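Local coordinates for intimin adherence protein (Escherichia coli O157:H7, PDB 3NCX) that probably mediates intimate adherence of the bacterium to host cells by binding the translocated receptor Tir through its C-terminal region, at residues 144-149 against 182-187; 96-101 against 122-127; 74-79 against 86-91; 26-31 against 129-134. The protein carries 1 engineered substitution. One frame throughout, in Å; residues are numbered along the deposited sequence.

Contact 1: 144-149 against 182-187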
# COMPACT_ATOMS: atom_id res chain seq x y z
N ASN A 144 -4.34 14.99 -6.60
CA ASN A 144 -4.42 15.82 -5.41
C ASN A 144 -5.53 15.34 -4.48
O ASN A 144 -5.52 15.60 -3.28
CB ASN A 144 -4.67 17.28 -5.78
CG ASN A 144 -3.51 17.89 -6.54
OD1 ASN A 144 -2.35 17.66 -6.21
ND2 ASN A 144 -3.82 18.68 -7.56
N SER A 145 -6.50 14.63 -5.06
CA SER A 145 -7.64 14.13 -4.32
C SER A 145 -8.06 12.75 -4.82
O SER A 145 -8.08 12.50 -6.02
CB SER A 145 -8.81 15.10 -4.44
OG SER A 145 -10.02 14.51 -3.98
N ILE A 146 -8.39 11.86 -3.89
CA ILE A 146 -8.92 10.55 -4.24
C ILE A 146 -10.15 10.24 -3.40
O ILE A 146 -10.06 9.58 -2.37
CB ILE A 146 -7.87 9.44 -4.05
CG1 ILE A 146 -6.59 9.75 -4.83
CG2 ILE A 146 -8.44 8.09 -4.49
CD1 ILE A 146 -5.54 8.68 -4.72
N THR A 147 -11.30 10.72 -3.86
CA THR A 147 -12.56 10.45 -3.18
C THR A 147 -13.00 9.02 -3.48
O THR A 147 -13.04 8.60 -4.64
CB THR A 147 -13.67 11.43 -3.62
OG1 THR A 147 -13.27 12.77 -3.29
CG2 THR A 147 -14.97 11.12 -2.91
N ALA A 148 -13.34 8.27 -2.44
CA ALA A 148 -13.71 6.87 -2.59
C ALA A 148 -15.12 6.58 -2.08
O ALA A 148 -15.54 7.11 -1.05
CB ALA A 148 -12.70 5.97 -1.88
N TRP A 149 -15.86 5.75 -2.81
CA TRP A 149 -17.19 5.34 -2.39
C TRP A 149 -17.12 4.47 -1.14
O TRP A 149 -16.22 3.65 -0.99
CB TRP A 149 -17.91 4.56 -3.49
CG TRP A 149 -18.41 5.39 -4.64
CD1 TRP A 149 -17.96 5.37 -5.93
CD2 TRP A 149 -19.46 6.36 -4.60
NE1 TRP A 149 -18.67 6.27 -6.69
CE2 TRP A 149 -19.60 6.89 -5.90
CE3 TRP A 149 -20.31 6.83 -3.58
CZ2 TRP A 149 -20.54 7.87 -6.21
CZ3 TRP A 149 -21.24 7.80 -3.90
CH2 TRP A 149 -21.35 8.31 -5.20
N ASN A 182 -16.33 12.40 -10.41
CA ASN A 182 -15.11 12.63 -9.64
C ASN A 182 -14.97 11.73 -8.41
O ASN A 182 -14.29 12.09 -7.45
CB ASN A 182 -15.00 14.10 -9.23
CG ASN A 182 -14.99 15.04 -10.42
OD1 ASN A 182 -15.91 15.84 -10.60
ND2 ASN A 182 -13.95 14.95 -11.24
N VAL A 183 -15.60 10.57 -8.44
CA VAL A 183 -15.50 9.61 -7.34
C VAL A 183 -14.92 8.29 -7.82
O VAL A 183 -15.45 7.67 -8.74
CB VAL A 183 -16.86 9.36 -6.67
CG1 VAL A 183 -16.69 8.48 -5.45
CG2 VAL A 183 -17.52 10.67 -6.29
N TYR A 184 -13.83 7.86 -7.19
CA TYR A 184 -13.14 6.64 -7.59
C TYR A 184 -13.79 5.38 -7.05
O TYR A 184 -14.30 5.37 -5.93
CB TYR A 184 -11.67 6.68 -7.16
CG TYR A 184 -10.82 7.61 -7.98
CD1 TYR A 184 -10.73 8.96 -7.67
CD2 TYR A 184 -10.10 7.15 -9.07
CE1 TYR A 184 -9.95 9.82 -8.42
CE2 TYR A 184 -9.32 7.99 -9.83
CZ TYR A 184 -9.25 9.33 -9.50
OH TYR A 184 -8.47 10.19 -10.25
N ALA A 185 -13.78 4.32 -7.85
CA ALA A 185 -14.26 3.02 -7.41
C ALA A 185 -13.12 2.27 -6.73
O ALA A 185 -12.25 1.71 -7.40
CB ALA A 185 -14.80 2.22 -8.58
N VAL A 186 -13.13 2.26 -5.40
CA VAL A 186 -12.08 1.59 -4.64
C VAL A 186 -12.52 0.20 -4.20
O VAL A 186 -13.44 0.05 -3.40
CB VAL A 186 -11.64 2.42 -3.41
CG1 VAL A 186 -10.64 1.63 -2.58
CG2 VAL A 186 -11.04 3.74 -3.85
N CYS A 187 -11.85 -0.81 -4.74
CA CYS A 187 -12.17 -2.19 -4.41
C CYS A 187 -11.38 -2.66 -3.20
O CYS A 187 -10.16 -2.49 -3.14
CB CYS A 187 -11.89 -3.11 -5.61
SG CYS A 187 -12.76 -2.66 -7.13
O HOH W 1 -15.31 2.96 -3.49

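Contact 2: 96-101 against 122-127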
# COMPACT_ATOMS: atom_id res chain seq x y z
N TYR A 96 -6.53 -7.45 4.16
CA TYR A 96 -7.14 -6.92 2.94
C TYR A 96 -6.25 -5.87 2.29
O TYR A 96 -5.40 -5.26 2.94
CB TYR A 96 -8.53 -6.35 3.21
CG TYR A 96 -8.55 -5.06 4.02
CD1 TYR A 96 -8.24 -3.84 3.43
CD2 TYR A 96 -8.91 -5.07 5.36
CE1 TYR A 96 -8.26 -2.67 4.16
CE2 TYR A 96 -8.94 -3.90 6.10
CZ TYR A 96 -8.62 -2.70 5.49
OH TYR A 96 -8.64 -1.54 6.23
N MET A 97 -6.44 -5.67 0.99
CA MET A 97 -5.70 -4.65 0.26
C MET A 97 -6.65 -3.78 -0.55
O MET A 97 -7.62 -4.28 -1.13
CB MET A 97 -4.67 -5.30 -0.67
CG MET A 97 -3.82 -4.29 -1.43
SD MET A 97 -2.86 -5.06 -2.74
CE MET A 97 -4.17 -5.71 -3.78
N ILE A 98 -6.38 -2.48 -0.58
CA ILE A 98 -7.24 -1.53 -1.27
C ILE A 98 -6.74 -1.24 -2.69
O ILE A 98 -5.56 -0.93 -2.89
CB ILE A 98 -7.38 -0.22 -0.47
CG1 ILE A 98 -8.77 -0.13 0.16
CG2 ILE A 98 -7.13 0.99 -1.36
CD1 ILE A 98 -9.06 -1.25 1.13
N LYS A 99 -7.64 -1.35 -3.66
CA LYS A 99 -7.32 -1.05 -5.05
C LYS A 99 -8.08 0.18 -5.50
O LYS A 99 -9.22 0.41 -5.08
CB LYS A 99 -7.67 -2.23 -5.96
CG LYS A 99 -6.84 -3.48 -5.75
CD LYS A 99 -7.17 -4.53 -6.80
CE LYS A 99 -6.43 -5.83 -6.55
NZ LYS A 99 -6.75 -6.87 -7.57
N VAL A 100 -7.47 0.97 -6.37
CA VAL A 100 -8.12 2.16 -6.90
C VAL A 100 -8.33 2.02 -8.40
O VAL A 100 -7.38 2.09 -9.19
CB VAL A 100 -7.30 3.43 -6.62
CG1 VAL A 100 -8.07 4.66 -7.04
CG2 VAL A 100 -6.93 3.51 -5.14
N ASP A 101 -9.58 1.80 -8.80
CA ASP A 101 -9.93 1.73 -10.21
C ASP A 101 -10.36 3.10 -10.71
O ASP A 101 -10.07 4.12 -10.08
CB ASP A 101 -11.04 0.70 -10.44
CG ASP A 101 -10.52 -0.73 -10.45
OD1 ASP A 101 -10.26 -1.27 -9.35
OD2 ASP A 101 -10.37 -1.30 -11.55
N THR A 122 -13.92 3.39 8.17
CA THR A 122 -12.74 2.91 8.88
C THR A 122 -11.87 2.04 7.98
O THR A 122 -10.64 2.08 8.06
CB THR A 122 -13.13 2.13 10.15
OG1 THR A 122 -13.82 3.01 11.06
CG2 THR A 122 -11.90 1.59 10.84
N VAL A 123 -12.51 1.24 7.13
CA VAL A 123 -11.77 0.40 6.20
C VAL A 123 -10.78 1.25 5.41
O VAL A 123 -9.67 0.82 5.12
CB VAL A 123 -12.71 -0.32 5.22
CG1 VAL A 123 -11.92 -1.20 4.27
CG2 VAL A 123 -13.73 -1.16 5.99
N LEU A 124 -11.19 2.47 5.08
CA LEU A 124 -10.37 3.38 4.29
C LEU A 124 -9.47 4.27 5.15
O LEU A 124 -8.30 4.47 4.84
CB LEU A 124 -11.24 4.25 3.38
CG LEU A 124 -12.02 3.51 2.28
CD1 LEU A 124 -13.03 4.45 1.63
CD2 LEU A 124 -11.07 2.94 1.25
N SER A 125 -10.03 4.80 6.24
CA SER A 125 -9.28 5.68 7.12
C SER A 125 -8.15 4.94 7.82
O SER A 125 -7.11 5.52 8.13
CB SER A 125 -10.21 6.34 8.15
OG SER A 125 -10.83 5.37 8.97
N ASP A 126 -8.36 3.65 8.08
CA ASP A 126 -7.34 2.82 8.70
C ASP A 126 -6.12 2.70 7.80
O ASP A 126 -4.99 2.59 8.28
CB ASP A 126 -7.89 1.43 9.02
CG ASP A 126 -8.58 1.36 10.37
OD1 ASP A 126 -8.90 2.44 10.92
OD2 ASP A 126 -8.80 0.25 10.87
N ILE A 127 -6.35 2.74 6.50
CA ILE A 127 -5.26 2.67 5.54
C ILE A 127 -4.44 3.96 5.53
O ILE A 127 -3.22 3.93 5.37
CB ILE A 127 -5.76 2.33 4.13
CG1 ILE A 127 -6.07 0.83 4.06
CG2 ILE A 127 -4.74 2.71 3.08
CD1 ILE A 127 -6.43 0.35 2.68
O HOH W 2 -9.53 -2.06 9.19

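Contact 3: 74-79 against 86-91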
# COMPACT_ATOMS: atom_id res chain seq x y z
N SER A 74 1.61 -13.34 -0.07
CA SER A 74 2.87 -13.39 0.66
C SER A 74 4.04 -13.63 -0.29
O SER A 74 3.95 -14.46 -1.20
CB SER A 74 2.84 -14.51 1.71
OG SER A 74 1.69 -14.40 2.54
N VAL A 75 5.13 -12.90 -0.09
CA VAL A 75 6.29 -13.02 -0.96
C VAL A 75 7.59 -12.83 -0.18
O VAL A 75 7.62 -12.17 0.86
CB VAL A 75 6.24 -11.99 -2.11
CG1 VAL A 75 6.38 -10.58 -1.56
CG2 VAL A 75 7.33 -12.28 -3.13
N VAL A 76 8.67 -13.43 -0.68
CA VAL A 76 9.98 -13.32 -0.05
C VAL A 76 10.87 -12.32 -0.77
O VAL A 76 10.97 -12.34 -2.00
CB VAL A 76 10.70 -14.68 0.02
CG1 VAL A 76 12.17 -14.49 0.36
CG2 VAL A 76 10.02 -15.59 1.03
N ILE A 77 11.51 -11.44 -0.00
CA ILE A 77 12.45 -10.48 -0.55
C ILE A 77 13.85 -10.79 -0.05
O ILE A 77 14.06 -10.98 1.15
CB ILE A 77 12.08 -9.04 -0.15
CG1 ILE A 77 10.67 -8.71 -0.65
CG2 ILE A 77 13.10 -8.05 -0.69
CD1 ILE A 77 10.19 -7.34 -0.23
N LYS A 78 14.81 -10.83 -0.97
CA LYS A 78 16.19 -11.17 -0.61
C LYS A 78 17.15 -10.00 -0.82
O LYS A 78 17.10 -9.32 -1.85
CB LYS A 78 16.66 -12.39 -1.39
CG LYS A 78 16.02 -13.70 -0.95
CD LYS A 78 16.61 -14.89 -1.70
CE LYS A 78 16.02 -16.19 -1.21
NZ LYS A 78 16.47 -17.36 -2.02
N ALA A 79 18.02 -9.79 0.15
CA ALA A 79 19.07 -8.78 0.05
C ALA A 79 20.43 -9.46 -0.01
O ALA A 79 20.75 -10.31 0.82
CB ALA A 79 19.01 -7.82 1.22
N THR A 86 23.50 -13.51 1.63
CA THR A 86 22.11 -13.37 1.22
C THR A 86 21.17 -13.65 2.39
O THR A 86 21.29 -14.66 3.08
CB THR A 86 21.77 -14.29 0.04
OG1 THR A 86 22.47 -13.83 -1.13
CG2 THR A 86 20.28 -14.27 -0.24
N VAL A 87 20.23 -12.73 2.60
CA VAL A 87 19.28 -12.84 3.70
C VAL A 87 17.85 -12.63 3.20
O VAL A 87 17.61 -11.81 2.32
CB VAL A 87 19.61 -11.82 4.81
CG1 VAL A 87 18.34 -11.30 5.46
CG2 VAL A 87 20.53 -12.45 5.85
N SER A 88 16.92 -13.39 3.76
CA SER A 88 15.52 -13.32 3.35
C SER A 88 14.66 -12.50 4.31
O SER A 88 14.82 -12.58 5.52
CB SER A 88 14.93 -14.72 3.20
OG SER A 88 15.56 -15.43 2.15
N TYR A 89 13.74 -11.72 3.74
CA TYR A 89 12.72 -11.02 4.51
C TYR A 89 11.35 -11.32 3.91
O TYR A 89 11.09 -11.00 2.75
CB TYR A 89 12.97 -9.51 4.50
CG TYR A 89 11.81 -8.70 5.02
CD1 TYR A 89 10.83 -8.22 4.16
CD2 TYR A 89 11.69 -8.40 6.38
CE1 TYR A 89 9.76 -7.48 4.63
CE2 TYR A 89 10.62 -7.66 6.86
CZ TYR A 89 9.66 -7.21 5.98
OH TYR A 89 8.59 -6.47 6.45
N THR A 90 10.47 -11.94 4.69
CA THR A 90 9.19 -12.40 4.17
C THR A 90 8.05 -11.40 4.36
O THR A 90 7.92 -10.77 5.41
CB THR A 90 8.78 -13.75 4.79
OG1 THR A 90 8.71 -13.62 6.21
CG2 THR A 90 9.79 -14.82 4.43
N ILE A 91 7.23 -11.26 3.32
CA ILE A 91 6.06 -10.39 3.37
C ILE A 91 4.81 -11.22 3.63
O ILE A 91 4.39 -12.00 2.78
CB ILE A 91 5.86 -9.63 2.05
CG1 ILE A 91 7.13 -8.88 1.65
CG2 ILE A 91 4.70 -8.66 2.17
CD1 ILE A 91 7.36 -7.61 2.42

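Contact 4: 26-31 against 129-134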
# COMPACT_ATOMS: atom_id res chain seq x y z
N GLY A 26 8.40 1.13 11.58
CA GLY A 26 7.84 -0.01 12.29
C GLY A 26 7.58 -1.15 11.33
O GLY A 26 7.91 -1.06 10.14
N GLU A 27 6.99 -2.23 11.83
CA GLU A 27 6.70 -3.39 11.01
C GLU A 27 5.70 -3.06 9.90
O GLU A 27 4.90 -2.13 10.04
CB GLU A 27 6.16 -4.53 11.88
CG GLU A 27 7.10 -4.96 12.99
CD GLU A 27 6.46 -5.93 13.95
OE1 GLU A 27 5.27 -6.26 13.76
OE2 GLU A 27 7.15 -6.37 14.90
N LEU A 28 5.77 -3.81 8.81
CA LEU A 28 4.86 -3.61 7.68
C LEU A 28 3.41 -3.71 8.15
O LEU A 28 3.05 -4.62 8.89
CB LEU A 28 5.13 -4.66 6.60
CG LEU A 28 4.30 -4.55 5.32
CD1 LEU A 28 4.70 -3.31 4.53
CD2 LEU A 28 4.45 -5.80 4.47
N PRO A 29 2.58 -2.75 7.72
CA PRO A 29 1.16 -2.75 8.09
C PRO A 29 0.45 -4.02 7.65
O PRO A 29 0.74 -4.54 6.57
CB PRO A 29 0.60 -1.54 7.32
CG PRO A 29 1.78 -0.66 7.10
CD PRO A 29 2.94 -1.58 6.90
N ASN A 30 -0.46 -4.52 8.48
CA ASN A 30 -1.25 -5.69 8.13
C ASN A 30 -2.18 -5.40 6.96
O ASN A 30 -2.34 -6.22 6.06
CB ASN A 30 -2.07 -6.15 9.34
CG ASN A 30 -3.09 -7.21 8.98
OD1 ASN A 30 -2.94 -7.93 7.99
ND2 ASN A 30 -4.15 -7.31 9.77
N ILE A 31 -2.79 -4.22 6.97
CA ILE A 31 -3.65 -3.80 5.87
C ILE A 31 -2.84 -3.03 4.83
O ILE A 31 -1.97 -2.23 5.17
CB ILE A 31 -4.84 -2.96 6.35
CG1 ILE A 31 -4.35 -1.75 7.16
CG2 ILE A 31 -5.78 -3.80 7.19
CD1 ILE A 31 -5.47 -0.86 7.66
N ASP A 129 -4.05 5.84 8.16
CA ASP A 129 -3.28 5.78 9.40
C ASP A 129 -2.04 4.92 9.24
O ASP A 129 -1.00 5.18 9.85
CB ASP A 129 -4.14 5.24 10.56
CG ASP A 129 -5.21 6.22 11.00
OD1 ASP A 129 -5.07 7.43 10.73
OD2 ASP A 129 -6.20 5.78 11.63
N SER A 130 -2.15 3.89 8.41
CA SER A 130 -1.07 2.92 8.23
C SER A 130 -0.07 3.35 7.15
O SER A 130 1.09 2.95 7.19
CB SER A 130 -1.63 1.54 7.91
OG SER A 130 -2.52 1.10 8.92
N TRP A 131 -0.53 4.15 6.19
CA TRP A 131 0.30 4.51 5.05
C TRP A 131 0.44 6.01 4.85
O TRP A 131 1.50 6.49 4.44
CB TRP A 131 -0.22 3.84 3.78
CG TRP A 131 -0.15 2.34 3.82
CD1 TRP A 131 -1.14 1.49 4.19
CD2 TRP A 131 0.98 1.53 3.48
NE1 TRP A 131 -0.70 0.19 4.11
CE2 TRP A 131 0.60 0.18 3.67
CE3 TRP A 131 2.28 1.80 3.04
CZ2 TRP A 131 1.46 -0.88 3.43
CZ3 TRP A 131 3.14 0.74 2.80
CH2 TRP A 131 2.72 -0.58 3.00
N GLY A 132 -0.62 6.75 5.12
CA GLY A 132 -0.62 8.19 4.89
C GLY A 132 -1.20 8.53 3.53
O GLY A 132 -1.69 7.66 2.81
N ALA A 133 -1.14 9.81 3.17
CA ALA A 133 -1.71 10.29 1.91
C ALA A 133 -1.30 9.43 0.72
O ALA A 133 -0.11 9.17 0.50
CB ALA A 133 -1.33 11.74 1.68
N ALA A 134 -2.29 8.98 -0.05
CA ALA A 134 -2.05 8.09 -1.18
C ALA A 134 -1.07 8.68 -2.19
O ALA A 134 -0.27 7.96 -2.78
CB ALA A 134 -3.36 7.74 -1.86

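Contact 1: 144-149 against 182-187
Thr147 and Tyr184 join two strands that cross at 60°. Tyr184 N donates to Thr147 O at 2.8 Å, the donor lying nearly along the C=O axis. This bond belongs to a single bridge, Ala148 with Tyr184. Beyond it a water donates a hydrogen bond to Trp149 O and accepts one from Val186 N.

Side chains pack around this joint. Val183 CG1, anti to its backbone N (chi1 -174°), sits over one face of the Trp149 indole above the five-membered ring, a CH-pi contact in which the two side chains cross at about a right angle. Ala148 CB meets Val186 CG2 at 3.4 Å. Farther along, Ile146 CG2 lies 4.0 Å from Tyr184 CD1, and the Tyr184 ring turns an edge toward Thr147 O.

Outside the two segments the indole has further partners: Trp149 NE1 donates to Ala104 O, and Tyr106 meets the ring edge-to-face. Cys187, at the far end of 182-187, is disulfide-bonded to Cys113. Within the C-type lectin domain the contact thus links two small sheets, those of strands 147-149 and 184-188, by one direct bond, one water bridge and apolar packing rather than by a continuous strand ladder.

Contact 2: 96-101 against 122-127
Ile98 and Ile127 form the closely packed part of the contact, where strand 97-101 runs across helix 122-127 at 95°, the two axes 10.0 Å apart. The methyl CD1 of Ile127, at the tip of a chain extended beyond CG1 (chi2 -173°), lies against the branch point of Ile98: it is 3.3 Å from Ile98 CB and nearly as close to its CG1 and CD1. Leu124 starts out pointing away from the strand, yet its CD2 swings back to within 4.0 Å of Ile98 CG1, the two side chains crossing at about a right angle. On the strand side Val186 and Leu33 also pack on Ile98.

Toward the surface the contact loosens and becomes polar. Tyr96 CG occupies the crowded position between backbone N and carbonyl carbon (chi1 70°), and the ring reaches the helix with Ile127 CD1 at its edge and Val123 CG1 3.8 Å from CZ. Its OH donates to Val123 O at 2.8 Å, on a lone pair in the carbonyl plane. A water near the ring plane donates both to Tyr96 OH and to Asp126 OD2, bridging phenol and carboxylate.

A helix thus packs on a sheet of the lectin-like domain through branched aliphatic side chains, while on the partly exposed side one phenol is both donor to the helix backbone and acceptor from solvent. That pairing sets the direction of the hydroxyl proton and ties Tyr96 to the helix backbone.

Contact 3: 74-79 against 86-91
Six backbone hydrogen bonds zip strands 75-79 and 86-91 into an antiparallel hairpin, two at each of the hydrogen-bonded pairs Val75-Ile91, Ile77-Tyr89 and Ala79-Val87. At the middle pair Ile77 N reaches Tyr89 O at 2.8 Å, with the donor above the carbonyl plane, and Tyr89 N reaches Ile77 O at 2.7 Å, nearly along the C=O axis. At the Ser74 end the geometry is less even. Ile91 N approaches Val75 O almost head-on, whereas Val75 N meets Ile91 O at 3.1 Å with an N-H...O angle of 141°, and that oxygen also takes a CA-H contact from Ser74. Val87 O likewise receives both Ala79 N and a CA-H from Lys78.

Val76 and Lys78 use their own backbones outward: Lys78 hydrogen-bonds to Tyr52 of strand 49-53 and Val76 to Glu54 in the loop after it. On their face, Val76 CG2 lies beside Thr90 CG2 at 3.5 Å, and the extended Lys78 chain passes Ser88 OG. The hydroxyls of Ser74 and Thr86 are hydrogen-bonded to Ala93 N and Thr80 OG1 respectively.

The other face, which also carries Tyr89, is largely apolar. Val75 and Ile91 lie side by side, and Ile77 CD1 meets Ile91 CD1 at 3.9 Å. In the Ig-like domain strand 75-81 lies between 49-53 and 86-91; this face packs on Trp51 of strand 49-53, on Ile13, and on Phe38 and Leu40 of strand 37-43.

Contact 4: 26-31 against 129-134
Trp131 CG stands anti to the carbonyl carbon (chi1 -64°), and with a chi2 of 94° this carries the indole, NE1 side first, to segment 26-31. Ile31 CG1 takes the crowded position between N and carbonyl carbon, which brings CG1 and CD1 to Ser130 OG, while Leu28 CG is anti to its backbone N, bringing CD1 to the indole.

The polar link is straight. Trp131 NE1 donates to Ile31 O at 2.9 Å with an N-H...O angle of 164°; the oxygen lies close to the ring plane and the donor sits on a carbonyl lone pair. Pro29 covers one face of the same indole: its CG lies over the six-membered ring, offset toward the rim and 4.0 Å from the centroid, in a CH-pi contact. Leu28 CD1 adds a methyl 3.7 Å from Trp131 CH2. Tryptophan is therefore gripped through its N-H, a face and the tip of its benzene ring.

Beside it, Ser130 CB packs on Pro29 CB at 3.8 Å, and Ser130 OG is hydrogen-bonded to Asp126 O one turn back. Gly132, the first residue past the helix to leave helical angles, has a positive phi.

The loop between strands 24-26 and 32-33 thus rests on the C-terminal end of a lectin-domain helix, and from there it also reaches strand 86-91 of the Ig-like domain and the lectin-domain segment 96-101.

The four contacts are spread along an elongated chain, with contact 3 in the Ig-like domain and contacts 1 and 2 in the C-type lectin domain, contacts 1 and 3 lying about 33 Å apart between centres. Contact 4 bridges them: Leu28 CD2 touches Ile91 CG2 of contact 3 at 3.7 Å, while Ile31 CG2 meets Tyr96 CE2 of contact 2 at 3.3 Å. Contacts 2 and 4 share helix 121-131. Contacts 1 and 2 share a sheet, where Cys187 O probably accepts a hydrogen bond from Lys99 N at 2.8 Å. Ala134 and Ile146 connect contacts 4 and 1 by packing.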